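Local coordinates for acinetobacter secreted protease CpaA (Acinetobacter nosocomialis M2, PDB 6O38), which is a secreted zinc metalloprotease, probably exported by the type II secretion system with the help of its chaperone CpaB, at residues L210-F224 with R235-N249. Residues are numbered along the deposited sequence; the frame is centred on the assembly and turned at random.
Sequences LTEIAFGDGNWVSNF and RIIIKSTATWSAKIN
Phe215 lies beside Ile238, the two side chains pointing the same way, with Phe215 CE1 3.8 Å from Ile238 CG2. The other side of the ring rim, at CE2, approaches the methyl of Ala246. CG of Phe215 is turned anti to its carbonyl carbon (chi1 -77°), which carries the ring into the layer between the two pairs of strands. Phe224 reaches Ile238 from the second pair, its CD2 4.1 Å from Ile238 CD1. Further along, Ile213 CD1 packs on Ile236 CG2. Val196 and Ile199 of helix 196-199 add to this core, against Phe215 and Phe224 respectively.

Strands 210-215 and 235-240 run parallel, joined by regular backbone bonds such as Ile213 N to Ile237 O. Strands 223-224 and 246-248 form a second parallel pair, one residue out of step with the first. The two layers belong to a StcE-type beta-sandwich domain and enclose this apolar core of phenylalanine and isoleucine side chains.

Ala242 CB touches Trp220 CD1, and Trp220 NE1 makes a weak bond to Trp244 O. At the turn end, the carboxylate of Asp217 grips Thr243 twice. OD1 takes the backbone N at 2.9 Å, and OD2 takes OG1 at 3.0 Å through its syn lone pair. On the outer face of the first pair, extended Glu212 and Lys239 meet in a salt bridge, OE1 to NZ at 3.0 Å. On the second pair, at the end where Phe224 meets Asn249, Asn249 ND2 gives a nearly straight bond (171°) to an in-plane lone pair of Asn223 OD1. Asn249 ND2 is also hydrogen-bonded to Thr225 OG1.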
loop_
_atom_site.group_PDB
_atom_site.type_symbol
_atom_site.label_atom_id
_atom_site.label_comp_id
_atom_site.label_asym_id
_atom_site.label_seq_id
_atom_site.Cartn_x
_atom_site.Cartn_y
_atom_site.Cartn_z
ATOM N N LEU A 210 -15.277 -2.612 -14.086
ATOM C CA LEU A 210 -14.137 -3.513 -13.929
ATOM C C LEU A 210 -14.329 -4.706 -14.853
ATOM O O LEU A 210 -15.198 -5.550 -14.609
ATOM C CB LEU A 210 -13.989 -3.964 -12.475
ATOM C CG LEU A 210 -12.801 -4.875 -12.167
ATOM C CD1 LEU A 210 -11.503 -4.216 -12.603
ATOM C CD2 LEU A 210 -12.760 -5.224 -10.687
ATOM N N THR A 211 -13.519 -4.778 -15.905
ATOM C CA THR A 211 -13.529 -5.893 -16.842
ATOM C C THR A 211 -12.274 -6.730 -16.629
ATOM O O THR A 211 -11.169 -6.185 -16.530
ATOM C CB THR A 211 -13.597 -5.395 -18.289
ATOM O OG1 THR A 211 -14.643 -4.424 -18.414
ATOM C CG2 THR A 211 -13.873 -6.552 -19.238
ATOM N N GLU A 212 -12.445 -8.048 -16.557
ATOM C CA GLU A 212 -11.351 -8.969 -16.267
ATOM C C GLU A 212 -11.229 -9.953 -17.425
ATOM O O GLU A 212 -12.141 -10.751 -17.666
ATOM C CB GLU A 212 -11.591 -9.689 -14.940
ATOM C CG GLU A 212 -10.496 -10.657 -14.537
ATOM C CD GLU A 212 -10.680 -11.177 -13.122
ATOM O OE1 GLU A 212 -10.806 -12.408 -12.948
ATOM O OE2 GLU A 212 -10.710 -10.351 -12.185
ATOM N N ILE A 213 -10.105 -9.895 -18.135
ATOM C CA ILE A 213 -9.880 -10.669 -19.351
ATOM C C ILE A 213 -8.851 -11.749 -19.046
ATOM O O ILE A 213 -7.713 -11.444 -18.667
ATOM C CB ILE A 213 -9.417 -9.773 -20.507
ATOM C CG1 ILE A 213 -10.474 -8.706 -20.798
ATOM C CG2 ILE A 213 -9.131 -10.606 -21.748
ATOM C CD1 ILE A 213 -9.960 -7.543 -21.607
ATOM N N ALA A 214 -9.246 -13.007 -19.215
ATOM C CA ALA A 214 -8.413 -14.148 -18.862
ATOM C C ALA A 214 -7.787 -14.778 -20.100
ATOM O O ALA A 214 -8.456 -14.977 -21.118
ATOM C CB ALA A 214 -9.226 -15.198 -18.105
ATOM N N PHE A 215 -6.496 -15.086 -20.001
ATOM C CA PHE A 215 -5.779 -15.878 -20.990
ATOM C C PHE A 215 -5.444 -17.239 -20.393
ATOM O O PHE A 215 -5.094 -17.338 -19.213
ATOM C CB PHE A 215 -4.489 -15.180 -21.438
ATOM C CG PHE A 215 -4.702 -14.048 -22.405
ATOM C CD1 PHE A 215 -5.397 -12.909 -22.028
ATOM C CD2 PHE A 215 -4.185 -14.115 -23.690
ATOM C CE1 PHE A 215 -5.583 -11.865 -22.918
ATOM C CE2 PHE A 215 -4.368 -13.077 -24.584
ATOM C CZ PHE A 215 -5.067 -11.950 -24.197
ATOM N N GLY A 216 -5.549 -18.286 -21.207
ATOM C CA GLY A 216 -5.204 -19.617 -20.747
ATOM C C GLY A 216 -4.918 -20.539 -21.911
ATOM O O GLY A 216 -4.977 -20.146 -23.077
ATOM N N ASP A 217 -4.589 -21.785 -21.580
ATOM C CA ASP A 217 -4.425 -22.800 -22.611
ATOM C C ASP A 217 -5.791 -23.187 -23.161
ATOM O O ASP A 217 -6.710 -23.511 -22.403
ATOM C CB ASP A 217 -3.696 -24.020 -22.053
ATOM C CG ASP A 217 -2.228 -23.749 -21.785
ATOM O OD1 ASP A 217 -1.680 -22.793 -22.376
ATOM O OD2 ASP A 217 -1.619 -24.494 -20.989
ATOM N N GLY A 218 -5.927 -23.148 -24.484
ATOM C CA GLY A 218 -7.222 -23.281 -25.114
ATOM C C GLY A 218 -8.056 -22.020 -25.102
ATOM O O GLY A 218 -9.183 -22.037 -25.614
ATOM N N ASN A 219 -7.538 -20.928 -24.534
ATOM C CA ASN A 219 -8.230 -19.638 -24.490
ATOM C C ASN A 219 -7.142 -18.565 -24.578
ATOM O O ASN A 219 -6.625 -18.101 -23.558
ATOM C CB ASN A 219 -9.062 -19.513 -23.221
ATOM C CG ASN A 219 -9.510 -18.091 -22.942
ATOM O OD1 ASN A 219 -9.908 -17.361 -23.849
ATOM N ND2 ASN A 219 -9.440 -17.689 -21.679
ATOM N N TRP A 220 -6.822 -18.159 -25.805
ATOM C CA TRP A 220 -5.576 -17.440 -26.027
ATOM C C TRP A 220 -5.583 -16.804 -27.408
ATOM O O TRP A 220 -6.067 -17.404 -28.371
ATOM C CB TRP A 220 -4.378 -18.391 -25.888
ATOM C CG TRP A 220 -3.036 -17.744 -26.071
ATOM C CD1 TRP A 220 -2.235 -17.230 -25.095
ATOM C CD2 TRP A 220 -2.332 -17.559 -27.306
ATOM N NE1 TRP A 220 -1.080 -16.729 -25.645
ATOM C CE2 TRP A 220 -1.115 -16.919 -27.001
ATOM C CE3 TRP A 220 -2.616 -17.868 -28.641
ATOM C CZ2 TRP A 220 -0.183 -16.583 -27.980
ATOM C CZ3 TRP A 220 -1.689 -17.534 -29.611
ATOM C CH2 TRP A 220 -0.487 -16.899 -29.275
ATOM N N VAL A 221 -5.040 -15.589 -27.490
ATOM C CA VAL A 221 -4.743 -14.924 -28.750
ATOM C C VAL A 221 -3.330 -14.362 -28.653
ATOM O O VAL A 221 -2.745 -14.274 -27.573
ATOM C CB VAL A 221 -5.754 -13.808 -29.090
ATOM C CG1 VAL A 221 -7.144 -14.393 -29.309
ATOM C CG2 VAL A 221 -5.771 -12.756 -27.997
ATOM N N SER A 222 -2.782 -13.970 -29.805
ATOM C CA SER A 222 -1.387 -13.549 -29.843
ATOM C C SER A 222 -1.204 -12.098 -29.419
ATOM O O SER A 222 -0.131 -11.733 -28.924
ATOM C CB SER A 222 -0.814 -13.749 -31.244
ATOM O OG SER A 222 -1.081 -12.621 -32.058
ATOM N N ASN A 223 -2.225 -11.264 -29.596
ATOM C CA ASN A 223 -2.130 -9.862 -29.222
ATOM C C ASN A 223 -3.529 -9.335 -28.944
ATOM O O ASN A 223 -4.526 -9.890 -29.414
ATOM C CB ASN A 223 -1.436 -9.031 -30.308
ATOM C CG ASN A 223 -2.229 -8.974 -31.595
ATOM O OD1 ASN A 223 -2.929 -7.997 -31.865
ATOM N ND2 ASN A 223 -2.125 -10.023 -32.403
ATOM N N PHE A 224 -3.590 -8.255 -28.168
ATOM C CA PHE A 224 -4.858 -7.719 -27.699
ATOM C C PHE A 224 -4.786 -6.201 -27.652
ATOM O O PHE A 224 -3.783 -5.633 -27.210
ATOM C CB PHE A 224 -5.211 -8.278 -26.315
ATOM C CG PHE A 224 -6.560 -7.857 -25.821
ATOM C CD1 PHE A 224 -7.699 -8.526 -26.236
ATOM C CD2 PHE A 224 -6.693 -6.799 -24.939
ATOM C CE1 PHE A 224 -8.946 -8.144 -25.786
ATOM C CE2 PHE A 224 -7.939 -6.412 -24.483
ATOM C CZ PHE A 224 -9.066 -7.086 -24.910
ATOM N N ARG A 235 -11.842 0.214 -15.458
ATOM C CA ARG A 235 -10.628 -0.567 -15.283
ATOM C C ARG A 235 -10.712 -1.877 -16.051
ATOM O O ARG A 235 -11.774 -2.500 -16.129
ATOM C CB ARG A 235 -10.358 -0.851 -13.802
ATOM C CG ARG A 235 -9.895 0.368 -13.027
ATOM C CD ARG A 235 -9.390 -0.001 -11.646
ATOM N NE ARG A 235 -8.932 1.175 -10.911
ATOM C CZ ARG A 235 -8.095 1.133 -9.880
ATOM N NH1 ARG A 235 -7.616 -0.030 -9.459
ATOM N NH2 ARG A 235 -7.732 2.253 -9.272
ATOM N N ILE A 236 -9.578 -2.282 -16.618
ATOM C CA ILE A 236 -9.440 -3.556 -17.312
ATOM C C ILE A 236 -8.264 -4.299 -16.697
ATOM O O ILE A 236 -7.142 -3.780 -16.673
ATOM C CB ILE A 236 -9.228 -3.376 -18.826
ATOM C CG1 ILE A 236 -10.490 -2.815 -19.483
ATOM C CG2 ILE A 236 -8.825 -4.694 -19.471
ATOM C CD1 ILE A 236 -10.347 -2.601 -20.972
ATOM N N ILE A 237 -8.521 -5.504 -16.197
ATOM C CA ILE A 237 -7.482 -6.398 -15.697
ATOM C C ILE A 237 -7.282 -7.502 -16.723
ATOM O O ILE A 237 -8.252 -8.114 -17.186
ATOM C CB ILE A 237 -7.845 -6.979 -14.320
ATOM C CG1 ILE A 237 -7.944 -5.862 -13.280
ATOM C CG2 ILE A 237 -6.819 -8.015 -13.889
ATOM C CD1 ILE A 237 -8.420 -6.332 -11.923
ATOM N N ILE A 238 -6.026 -7.752 -17.082
ATOM C CA ILE A 238 -5.664 -8.794 -18.034
ATOM C C ILE A 238 -4.812 -9.818 -17.298
ATOM O O ILE A 238 -3.747 -9.480 -16.765
ATOM C CB ILE A 238 -4.921 -8.224 -19.253
ATOM C CG1 ILE A 238 -5.782 -7.162 -19.945
ATOM C CG2 ILE A 238 -4.563 -9.333 -20.226
ATOM C CD1 ILE A 238 -5.140 -6.552 -21.170
ATOM N N LYS A 239 -5.276 -11.066 -17.275
ATOM C CA LYS A 239 -4.609 -12.147 -16.567
ATOM C C LYS A 239 -4.292 -13.278 -17.534
ATOM O O LYS A 239 -4.994 -13.482 -18.529
ATOM C CB LYS A 239 -5.485 -12.709 -15.437
ATOM C CG LYS A 239 -5.794 -11.761 -14.298
ATOM C CD LYS A 239 -6.808 -12.408 -13.364
ATOM C CE LYS A 239 -7.271 -11.462 -12.271
ATOM N NZ LYS A 239 -8.238 -12.126 -11.350
ATOM N N SER A 240 -3.224 -14.011 -17.236
ATOM C CA SER A 240 -2.833 -15.143 -18.061
ATOM C C SER A 240 -2.411 -16.314 -17.189
ATOM O O SER A 240 -1.670 -16.145 -16.216
ATOM C CB SER A 240 -1.689 -14.782 -19.013
ATOM O OG SER A 240 -1.251 -15.923 -19.729
ATOM N N THR A 241 -2.892 -17.501 -17.551
ATOM C CA THR A 241 -2.334 -18.761 -17.081
ATOM C C THR A 241 -1.837 -19.605 -18.246
ATOM O O THR A 241 -1.478 -20.773 -18.052
ATOM C CB THR A 241 -3.367 -19.544 -16.261
ATOM O OG1 THR A 241 -4.497 -19.857 -17.085
ATOM C CG2 THR A 241 -3.827 -18.728 -15.061
ATOM N N ALA A 242 -1.804 -19.036 -19.449
ATOM C CA ALA A 242 -1.408 -19.760 -20.645
ATOM C C ALA A 242 0.092 -20.039 -20.645
ATOM O O ALA A 242 0.887 -19.339 -20.011
ATOM C CB ALA A 242 -1.790 -18.971 -21.897
ATOM N N THR A 243 0.471 -21.089 -21.376
ATOM C CA THR A 243 1.881 -21.446 -21.494
ATOM C C THR A 243 2.642 -20.420 -22.324
ATOM O O THR A 243 3.730 -19.978 -21.939
ATOM C CB THR A 243 2.015 -22.839 -22.111
ATOM O OG1 THR A 243 1.324 -23.794 -21.298
ATOM C CG2 THR A 243 3.480 -23.235 -22.220
ATOM N N TRP A 244 2.084 -20.024 -23.462
ATOM C CA TRP A 244 2.776 -19.167 -24.415
ATOM C C TRP A 244 2.405 -17.709 -24.186
ATOM O O TRP A 244 1.241 -17.382 -23.934
ATOM C CB TRP A 244 2.446 -19.579 -25.850
ATOM C CG TRP A 244 2.831 -20.994 -26.132
ATOM C CD1 TRP A 244 2.008 -22.081 -26.147
ATOM C CD2 TRP A 244 4.150 -21.484 -26.398
ATOM N NE1 TRP A 244 2.729 -23.216 -26.426
ATOM C CE2 TRP A 244 4.048 -22.877 -26.582
ATOM C CE3 TRP A 244 5.407 -20.880 -26.506
ATOM C CZ2 TRP A 244 5.154 -23.675 -26.870
ATOM C CZ3 TRP A 244 6.502 -21.673 -26.791
ATOM C CH2 TRP A 244 6.369 -23.055 -26.970
ATOM N N SER A 245 3.408 -16.839 -24.269
ATOM C CA SER A 245 3.217 -15.424 -24.007
ATOM C C SER A 245 2.315 -14.782 -25.059
ATOM O O SER A 245 2.120 -15.302 -26.161
ATOM C CB SER A 245 4.563 -14.700 -23.973
ATOM O OG SER A 245 5.420 -15.262 -22.995
ATOM N N ALA A 246 1.765 -13.625 -24.696
ATOM C CA ALA A 246 0.988 -12.802 -25.607
ATOM C C ALA A 246 1.373 -11.349 -25.374
ATOM O O ALA A 246 1.960 -11.000 -24.347
ATOM C CB ALA A 246 -0.522 -13.001 -25.416
ATOM N N LYS A 247 1.042 -10.499 -26.339
ATOM C CA LYS A 247 1.432 -9.097 -26.309
ATOM C C LYS A 247 0.199 -8.218 -26.148
ATOM O O LYS A 247 -0.773 -8.362 -26.895
ATOM C CB LYS A 247 2.199 -8.722 -27.579
ATOM C CG LYS A 247 2.542 -7.248 -27.697
ATOM C CD LYS A 247 3.249 -6.958 -29.013
ATOM C CE LYS A 247 3.745 -5.523 -29.068
ATOM N NZ LYS A 247 4.678 -5.295 -30.207
ATOM N N ILE A 248 0.236 -7.318 -25.172
ATOM C CA ILE A 248 -0.769 -6.268 -25.050
ATOM C C ILE A 248 -0.299 -5.071 -25.866
ATOM O O ILE A 248 0.748 -4.482 -25.573
ATOM C CB ILE A 248 -1.006 -5.882 -23.583
ATOM C CG1 ILE A 248 -1.487 -7.091 -22.780
ATOM C CG2 ILE A 248 -2.016 -4.747 -23.488
ATOM C CD1 ILE A 248 -1.443 -6.883 -21.284
ATOM N N ASN A 249 -1.066 -4.719 -26.893
ATOM C CA ASN A 249 -0.680 -3.632 -27.782
ATOM C C ASN A 249 -0.677 -2.303 -27.034
ATOM O O ASN A 249 -1.505 -2.065 -26.150
ATOM C CB ASN A 249 -1.629 -3.565 -28.977
ATOM C CG ASN A 249 -1.579 -4.820 -29.829
ATOM O OD1 ASN A 249 -0.517 -5.415 -30.017
ATOM N ND2 ASN A 249 -2.730 -5.231 -30.347
HETATM O O HOH W 1 -4.360 -22.377 -18.312
#